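Side-chain contacts in cytochrome c (Rhodothermus marinus, PDB 3CP5), which binds a single, covalently attached heme c and probably carries electrons between redox partners: residues I113-Y116 and L117-V120; L33-Q36 and G37-L40; C48-D52 and E53-G57. One frame throughout, in Å; residues are numbered along the deposited sequence.

Contact 1: I113-Y116 and L117-V120; sequences ILEY and LRQV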
loop_
_atom_site.group_PDB
_atom_site.type_symbol
_atom_site.label_atom_id
_atom_site.label_comp_id
_atom_site.label_asym_id
_atom_site.label_seq_id
_atom_site.Cartn_x
_atom_site.Cartn_y
_atom_site.Cartn_z
ATOM N N ILE A 113 -3.057 5.087 5.974
ATOM C CA ILE A 113 -1.860 4.282 5.831
ATOM C C ILE A 113 -1.002 4.816 4.705
ATOM O O ILE A 113 0.233 4.922 4.837
ATOM C CB ILE A 113 -2.185 2.774 5.685
ATOM C CG1 ILE A 113 -2.872 2.239 6.942
ATOM C CG2 ILE A 113 -0.953 1.974 5.353
ATOM C CD1 ILE A 113 -3.425 0.846 6.816
ATOM N N LEU A 114 -1.613 5.233 3.583
ATOM C CA LEU A 114 -0.829 5.817 2.487
ATOM C C LEU A 114 -0.107 7.091 2.931
ATOM O O LEU A 114 1.070 7.255 2.615
ATOM C CB LEU A 114 -1.744 6.145 1.305
ATOM C CG LEU A 114 -1.128 6.854 0.104
ATOM C CD1 LEU A 114 -0.067 5.976 -0.542
ATOM C CD2 LEU A 114 -2.100 7.358 -0.911
ATOM N N GLU A 115 -0.741 7.905 3.743
ATOM C CA GLU A 115 -0.129 9.096 4.303
ATOM C C GLU A 115 1.088 8.755 5.176
ATOM O O GLU A 115 2.153 9.416 5.094
ATOM C CB GLU A 115 -1.120 9.962 5.080
ATOM C CG GLU A 115 -0.662 11.393 5.140
ATOM C CD GLU A 115 -0.880 12.241 3.913
ATOM O OE1 GLU A 115 -0.895 13.482 4.071
ATOM O OE2 GLU A 115 -1.067 11.677 2.814
ATOM N N TYR A 116 0.960 7.726 6.003
ATOM C CA TYR A 116 2.079 7.213 6.769
ATOM C C TYR A 116 3.221 6.746 5.881
ATOM O O TYR A 116 4.406 7.054 6.106
ATOM C CB TYR A 116 1.618 6.103 7.702
ATOM C CG TYR A 116 2.757 5.386 8.415
ATOM C CD1 TYR A 116 3.550 6.042 9.330
ATOM C CD2 TYR A 116 3.047 4.060 8.205
ATOM C CE1 TYR A 116 4.590 5.385 10.001
ATOM C CE2 TYR A 116 4.059 3.398 8.843
ATOM C CZ TYR A 116 4.840 4.059 9.754
ATOM O OH TYR A 116 5.865 3.431 10.389
ATOM N N LEU A 117 2.921 6.017 4.826
ATOM C CA LEU A 117 3.923 5.571 3.866
ATOM C C LEU A 117 4.635 6.724 3.161
ATOM O O LEU A 117 5.832 6.702 2.939
ATOM C CB LEU A 117 3.344 4.544 2.892
ATOM C CG LEU A 117 2.915 3.212 3.500
ATOM C CD1 LEU A 117 2.117 2.406 2.492
ATOM C CD2 LEU A 117 4.103 2.397 3.956
ATOM N N ARG A 118 3.945 7.821 2.833
ATOM C CA ARG A 118 4.572 9.041 2.306
ATOM C C ARG A 118 5.533 9.623 3.345
ATOM O O ARG A 118 6.638 10.067 3.022
ATOM C CB ARG A 118 3.508 10.077 1.927
ATOM C CG ARG A 118 2.581 9.646 0.795
ATOM C CD ARG A 118 1.481 10.673 0.527
ATOM N NE ARG A 118 1.963 11.942 -0.017
ATOM C CZ ARG A 118 1.572 13.172 0.204
ATOM N NH1 ARG A 118 0.610 13.509 1.055
ATOM N NH2 ARG A 118 2.125 14.199 -0.409
ATOM N N GLN A 119 5.145 9.598 4.617
ATOM C CA GLN A 119 5.977 10.106 5.667
ATOM C C GLN A 119 7.246 9.308 5.898
ATOM O O GLN A 119 8.337 9.882 6.035
ATOM C CB GLN A 119 5.194 10.188 6.987
ATOM C CG GLN A 119 5.999 10.843 8.129
ATOM C CD GLN A 119 6.292 12.293 7.855
ATOM O OE1 GLN A 119 5.372 13.103 7.722
ATOM N NE2 GLN A 119 7.567 12.653 7.791
ATOM N N VAL A 120 7.166 7.995 5.952
ATOM C CA VAL A 120 8.367 7.215 6.183
ATOM C C VAL A 120 9.335 7.293 5.011
ATOM O O VAL A 120 10.538 7.194 5.241
ATOM C CB VAL A 120 8.057 5.753 6.556
ATOM C CG1 VAL A 120 7.203 5.656 7.814
ATOM C CG2 VAL A 120 7.356 5.002 5.458
#
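The ring of Tyr116 lies over Val120, one turn further along helix 107-123, and the methyl CG1 of Val120 rests on one face as a CH-pi contact. CG1 of Val120 sits 3.8 Å from the centroid of the Tyr116 ring, displaced toward CE1 and CZ. CG of Tyr116 is anti to the backbone N (chi1 173°), which swings the ring forward along the helix to the beta-branched valine. Leu117 adds an apolar neighbour: its CD1 lies 4.2 Å from CG2 of Ile113, a residue that also touches the heme.

Polar residues meet on another side. NH1 of Arg118 donates a nearly straight 3.0 Å bond to OE2 of Glu115, a salt bridge that reaches the oxygen from above the carboxylate plane while staying in the guanidinium plane. Arg111 is a second partner of OE2, and OE1 accepts from the backbone N of Asp30. Putting an alanine at Arg118 would probably take one of two arginine partners from the buried Glu115 carboxylate. Backbone bonds such as Val120 N to Tyr116 O (2.9 Å) set the i, i+4 spacing of that pair, the salt bridge spanning i, i+3, in the C-terminal helix of the cytochrome c fold.

Contact 2: L33-Q36 and G37-L40; sequences LAQQ and GEQL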
loop_
_atom_site.group_PDB
_atom_site.type_symbol
_atom_site.label_atom_id
_atom_site.label_comp_id
_atom_site.label_asym_id
_atom_site.label_seq_id
_atom_site.Cartn_x
_atom_site.Cartn_y
_atom_site.Cartn_z
ATOM N N LEU A 33 -2.981 12.780 9.954
ATOM C CA LEU A 33 -3.415 11.649 9.121
ATOM C C LEU A 33 -2.331 10.595 9.026
ATOM O O LEU A 33 -2.578 9.401 9.199
ATOM C CB LEU A 33 -3.757 12.150 7.742
ATOM C CG LEU A 33 -4.326 11.112 6.765
ATOM C CD1 LEU A 33 -5.590 10.427 7.240
ATOM C CD2 LEU A 33 -4.477 11.778 5.419
ATOM N N ALA A 34 -1.074 11.050 8.966
ATOM C CA ALA A 34 0.062 10.130 8.999
ATOM C C ALA A 34 0.202 9.391 10.332
ATOM O O ALA A 34 0.539 8.229 10.350
ATOM C CB ALA A 34 1.358 10.870 8.679
ATOM N N GLN A 35 -0.084 10.056 11.450
ATOM C CA GLN A 35 -0.056 9.407 12.753
ATOM C C GLN A 35 -1.139 8.352 12.841
ATOM O O GLN A 35 -0.894 7.260 13.349
ATOM C CB GLN A 35 -0.196 10.449 13.890
ATOM C CG GLN A 35 -0.133 9.861 15.298
ATOM C CD GLN A 35 1.128 8.971 15.366
ATOM O OE1 GLN A 35 2.246 9.504 15.356
ATOM N NE2 GLN A 35 0.926 7.664 15.400
ATOM N N GLN A 36 -2.346 8.637 12.377
ATOM C CA GLN A 36 -3.417 7.637 12.317
ATOM C C GLN A 36 -2.919 6.474 11.483
ATOM O O GLN A 36 -3.057 5.281 11.871
ATOM C CB GLN A 36 -4.691 8.222 11.706
ATOM C CG GLN A 36 -5.833 7.211 11.717
ATOM C CD GLN A 36 -7.036 7.519 10.847
ATOM O OE1 GLN A 36 -7.066 8.423 10.005
ATOM N NE2 GLN A 36 -8.127 6.740 11.034
ATOM N N GLY A 37 -2.328 6.742 10.356
ATOM C CA GLY A 37 -1.734 5.729 9.485
ATOM C C GLY A 37 -0.682 4.845 10.130
ATOM O O GLY A 37 -0.627 3.645 9.888
ATOM N N GLU A 38 0.141 5.449 10.976
ATOM C CA GLU A 38 1.146 4.682 11.719
ATOM C C GLU A 38 0.506 3.632 12.628
ATOM O O GLU A 38 0.916 2.474 12.711
ATOM C CB GLU A 38 2.028 5.629 12.510
ATOM C CG GLU A 38 3.149 5.025 13.311
ATOM C CD GLU A 38 4.101 6.023 13.948
ATOM O OE1 GLU A 38 3.955 7.242 13.784
ATOM O OE2 GLU A 38 5.030 5.547 14.638
ATOM N N GLN A 39 -0.515 4.075 13.374
ATOM C CA GLN A 39 -1.258 3.183 14.252
ATOM C C GLN A 39 -1.892 2.075 13.433
ATOM O O GLN A 39 -1.856 0.906 13.830
ATOM C CB GLN A 39 -2.321 3.952 15.017
ATOM C CG GLN A 39 -1.750 5.009 15.946
ATOM C CD GLN A 39 -2.874 5.876 16.507
ATOM O OE1 GLN A 39 -4.008 5.901 16.005
ATOM N NE2 GLN A 39 -2.536 6.575 17.573
ATOM N N LEU A 40 -2.491 2.407 12.319
ATOM C CA LEU A 40 -3.171 1.386 11.518
ATOM C C LEU A 40 -2.176 0.439 10.858
ATOM O O LEU A 40 -2.432 -0.751 10.777
ATOM C CB LEU A 40 -3.964 2.103 10.414
ATOM C CG LEU A 40 -5.259 2.746 10.838
ATOM C CD1 LEU A 40 -5.753 3.713 9.764
ATOM C CD2 LEU A 40 -6.340 1.760 11.248
#
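Gln36 runs alongside Leu40, the two side chains pointing the same way from successive turns of helix 31-44. CB of Gln36 starts the chain beside the peptide that leads to Gly37. CG of Gln36, anti to the backbone N (chi1 -177°), comes within 4.0 Å of Leu40 CD1, the methyl that follows the glutamine stem outward. The chain stays extended beyond CG, and the amide carbon CD and then NE2 pass the same methyl, with NE2 of Gln36 4.1 Å from Leu40 CD1. At its tip NE2 donates to OE1 of Glu108, on helix 107-123. A glutamine suits this place because its methylene groups can lie along a leucine while its amide reaches a polar partner.

Helix 31-44 corresponds to the N-terminal helix of the cytochrome c fold, although a short helix 10-17 precedes it here. It packs against the C-terminal helix 107-123, and Leu33 and Leu40 both face that neighbour, touching Ala112 and Ile113. Gly37 lies buried on the same helix, and its bare backbone probably lets CB of Tyr116 on the other helix pack close against it.

Gln35, Glu38 and Gln39 are the exposed residues here. Gln39 lays its CG 3.5 Å from the O of Gln35, its aliphatic part covering that carbonyl from the next turn. Glu38 is extended, and its CB rests 3.4 Å from the O of Gln35, while the bent chain of Gln35 brings its amide close to the Glu38 carboxylate, the two planes 35° apart. Regular helical bonds carry the backbone, among them Gly37 N to Leu33 O at 2.9 Å and Leu40 N to Gln36 O at 3.0 Å.

Contact 3: C48-D52 and E53-G57; sequences CHRLD and ERFIG. With HEC (heme c), chain C.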
loop_
_atom_site.group_PDB
_atom_site.type_symbol
_atom_site.label_atom_id
_atom_site.label_comp_id
_atom_site.label_asym_id
_atom_site.label_seq_id
_atom_site.Cartn_x
_atom_site.Cartn_y
_atom_site.Cartn_z
ATOM N N CYS A 48 3.456 -8.681 8.738
ATOM C CA CYS A 48 4.094 -9.237 7.572
ATOM C C CYS A 48 5.140 -8.337 6.929
ATOM O O CYS A 48 5.982 -8.828 6.146
ATOM C CB CYS A 48 3.042 -9.536 6.485
ATOM S SG CYS A 48 1.860 -10.818 6.994
ATOM N N HIS A 49 5.133 -7.034 7.199
ATOM C CA HIS A 49 6.027 -6.109 6.537
ATOM C C HIS A 49 6.879 -5.327 7.528
ATOM O O HIS A 49 6.355 -4.922 8.569
ATOM C CB HIS A 49 5.239 -5.103 5.707
ATOM C CG HIS A 49 4.525 -5.552 4.474
ATOM N ND1 HIS A 49 5.154 -5.758 3.257
ATOM C CD2 HIS A 49 3.188 -5.790 4.268
ATOM C CE1 HIS A 49 4.220 -6.129 2.353
ATOM N NE2 HIS A 49 3.021 -6.168 2.955
ATOM N N ARG A 50 8.127 -5.065 7.159
ATOM C CA ARG A 50 9.078 -4.133 7.747
ATOM C C ARG A 50 9.332 -2.970 6.803
ATOM O O ARG A 50 9.055 -3.104 5.602
ATOM C CB ARG A 50 10.373 -4.881 8.055
ATOM C CG ARG A 50 10.193 -6.029 9.015
ATOM C CD ARG A 50 10.325 -5.589 10.434
ATOM N NE ARG A 50 10.101 -6.767 11.282
ATOM C CZ ARG A 50 8.918 -7.310 11.528
ATOM N NH1 ARG A 50 7.779 -6.839 11.014
ATOM N NH2 ARG A 50 8.866 -8.384 12.316
ATOM N N LEU A 51 9.847 -1.857 7.330
ATOM C CA LEU A 51 10.109 -0.750 6.428
ATOM C C LEU A 51 11.392 -0.938 5.621
ATOM O O LEU A 51 11.415 -0.591 4.440
ATOM C CB LEU A 51 10.166 0.520 7.265
ATOM C CG LEU A 51 8.868 1.006 7.923
ATOM C CD1 LEU A 51 9.103 2.309 8.670
ATOM C CD2 LEU A 51 7.747 1.149 6.900
ATOM N N ASP A 52 12.450 -1.502 6.265
ATOM C CA ASP A 52 13.788 -1.504 5.684
ATOM C C ASP A 52 14.362 -2.860 5.317
ATOM O O ASP A 52 15.547 -2.960 4.986
ATOM C CB ASP A 52 14.735 -0.737 6.610
ATOM C CG ASP A 52 14.356 0.701 6.848
ATOM O OD1 ASP A 52 14.187 1.445 5.866
ATOM O OD2 ASP A 52 14.304 1.151 8.002
ATOM N N GLU A 53 13.552 -3.886 5.406
ATOM C CA GLU A 53 14.009 -5.202 4.952
ATOM C C GLU A 53 12.836 -6.098 4.588
ATOM O O GLU A 53 11.683 -5.822 4.956
ATOM C CB GLU A 53 14.881 -5.854 6.026
ATOM C CG GLU A 53 14.117 -6.177 7.278
ATOM C CD GLU A 53 14.907 -6.776 8.412
ATOM O OE1 GLU A 53 16.153 -6.856 8.310
ATOM O OE2 GLU A 53 14.308 -7.152 9.457
ATOM N N ARG A 54 13.143 -7.133 3.833
ATOM C CA ARG A 54 12.152 -8.146 3.519
ATOM C C ARG A 54 11.768 -8.883 4.789
ATOM O O ARG A 54 12.575 -9.047 5.719
ATOM C CB ARG A 54 12.702 -9.192 2.546
ATOM C CG ARG A 54 13.281 -8.617 1.306
ATOM C CD ARG A 54 13.667 -9.660 0.265
ATOM N NE ARG A 54 13.343 -9.027 -1.015
ATOM C CZ ARG A 54 14.110 -8.703 -2.029
ATOM N NH1 ARG A 54 15.412 -8.952 -2.020
ATOM N NH2 ARG A 54 13.566 -8.117 -3.102
ATOM N N PHE A 55 10.531 -9.332 4.819
ATOM C CA PHE A 55 10.019 -10.165 5.902
ATOM C C PHE A 55 9.076 -11.222 5.326
ATOM O O PHE A 55 9.503 -11.979 4.470
ATOM C CB PHE A 55 9.368 -9.248 6.957
ATOM C CG PHE A 55 9.068 -9.910 8.276
ATOM C CD1 PHE A 55 10.115 -10.550 8.979
ATOM C CD2 PHE A 55 7.825 -9.934 8.846
ATOM C CE1 PHE A 55 9.874 -11.194 10.182
ATOM C CE2 PHE A 55 7.599 -10.626 10.033
ATOM C CZ PHE A 55 8.604 -11.250 10.694
ATOM N N ILE A 56 7.823 -11.296 5.692
ATOM C CA ILE A 56 6.887 -12.174 4.991
ATOM C C ILE A 56 6.559 -11.572 3.649
ATOM O O ILE A 56 6.462 -12.287 2.658
ATOM C CB ILE A 56 5.643 -12.462 5.847
ATOM C CG1 ILE A 56 6.024 -13.272 7.091
ATOM C CG2 ILE A 56 4.536 -13.117 5.027
ATOM C CD1 ILE A 56 4.991 -13.350 8.188
ATOM N N GLY A 57 6.439 -10.255 3.619
ATOM C CA GLY A 57 6.292 -9.527 2.364
ATOM C C GLY A 57 7.452 -8.572 2.147
ATOM O O GLY A 57 8.371 -8.470 2.985
HETATM FE FE HEC C . 1.260 -6.506 2.020
HETATM C CHA HEC C . 2.772 -6.919 -1.018
HETATM C CHB HEC C . 1.114 -3.139 1.520
HETATM C CHC HEC C . -0.561 -6.188 4.910
HETATM C CHD HEC C . 1.914 -9.739 2.787
HETATM N NA HEC C . 1.850 -5.291 0.563
HETATM C C1A HEC C . 2.415 -5.625 -0.669
HETATM C C2A HEC C . 2.520 -4.438 -1.483
HETATM C C3A HEC C . 2.091 -3.387 -0.771
HETATM C C4A HEC C . 1.642 -3.932 0.503
HETATM C CMA HEC C . 2.041 -1.898 -1.182
HETATM C CAA HEC C . 3.200 -4.336 -2.869
HETATM C CBA HEC C . 4.684 -3.975 -2.788
HETATM C CGA HEC C . 5.295 -3.647 -4.130
HETATM O O1A HEC C . 6.567 -3.581 -4.191
HETATM O O2A HEC C . 4.537 -3.400 -5.105
HETATM N NB HEC C . 0.483 -4.986 3.060
HETATM C C1B HEC C . 0.649 -3.652 2.740
HETATM C C2B HEC C . 0.003 -2.845 3.741
HETATM C C3B HEC C . -0.554 -3.673 4.672
HETATM C C4B HEC C . -0.245 -5.018 4.231
HETATM C CMB HEC C . 0.016 -1.296 3.699
HETATM C CAB HEC C . -1.488 -3.301 5.841
HETATM C CBB HEC C . -2.654 -2.602 5.452
HETATM N NC HEC C . 0.714 -7.731 3.501
HETATM C C1C HEC C . -0.077 -7.450 4.614
HETATM C C2C HEC C . -0.224 -8.625 5.448
HETATM C C3C HEC C . 0.464 -9.623 4.872
HETATM C C4C HEC C . 1.094 -9.062 3.699
HETATM C CMC HEC C . -0.843 -8.568 6.839
HETATM C CAC HEC C . 0.836 -11.016 5.462
HETATM C CBC HEC C . -0.299 -11.804 5.798
HETATM N ND HEC C . 2.152 -8.012 1.054
HETATM C C1D HEC C . 2.343 -9.292 1.559
HETATM C C2D HEC C . 3.071 -10.092 0.571
HETATM C C3D HEC C . 3.202 -9.328 -0.519
HETATM C C4D HEC C . 2.702 -8.011 -0.181
HETATM C CMD HEC C . 3.428 -11.579 0.846
HETATM C CAD HEC C . 3.762 -9.689 -1.908
HETATM C CBD HEC C . 2.603 -10.123 -2.839
HETATM C CGD HEC C . 1.949 -11.366 -2.280
HETATM O O1D HEC C . 0.729 -11.325 -1.947
HETATM O O2D HEC C . 2.725 -12.390 -2.169
HETATM O O HOH W 1 9.020 -6.482 4.910
#
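Cys48 and Ile56 meet where the loop folds back against the heme, CB of each 4.0 Å from the other, and this end is closely packed. The O of Cys48 accepts a firm bond from the N of Gly57 (2.9 Å) and a weak one from the N of Ile56. SG of Cys48 is joined covalently to CAC of heme c. Beside it NE2 of His49 binds the iron at 2.0 Å, with SD of Met100 as the other axial ligand, while ND1 donates to the O of Pro58, a bond that, together with the iron, holds the ring's rotation and would probably make the imidazole a stronger electron donor. Gly57 suits its place because a CB there would run into CE1 of His49.

Away from the heme the loop is more open and carries charge. The guanidinium of Arg50 lies flat over one face of Phe55, centres 3.8 Å apart and planes at 28°, a cation-pi stack in which NH2 of Arg50 comes nearest, 3.3 Å from CZ of Phe55. A bend at chi2 (-88°) turns the arginine back over the ring, and NH1 is held by the O of Thr46. Between the two limbs a water accepts from the N of Arg50 and lies within hydrogen-bonding distance of the carbonyls of Glu53 and Gly57. Asp52, at the exposed turn, reaches outward to a salt bridge with Arg61. Cys45, Cys48 and His49 together form the CXXCH heme-attachment motif of c-type cytochromes, and the loop begins with the last two residues of that motif.

From the N terminus, contact 2 comes first, within helix 31-44; contact 3 follows in the loop that leads from this helix past the heme attachment site toward helix 63-66; contact 1 comes last, in helix 107-123. The three lie in series and none encloses or crosses another. Contacts 1 and 2 are local turns of their helices, whereas contact 3 brings a loop back on itself. Contact 1 touches both of the others: the two helices pack through Tyr116 and Ile113, Tyr116 also meeting Ala34 and Glu38, while Tyr116 and Val120 reach Leu51 of the loop. Contacts 2 and 3, about 8 Å apart at their nearest atoms, are thus bridged by the C-terminal helix.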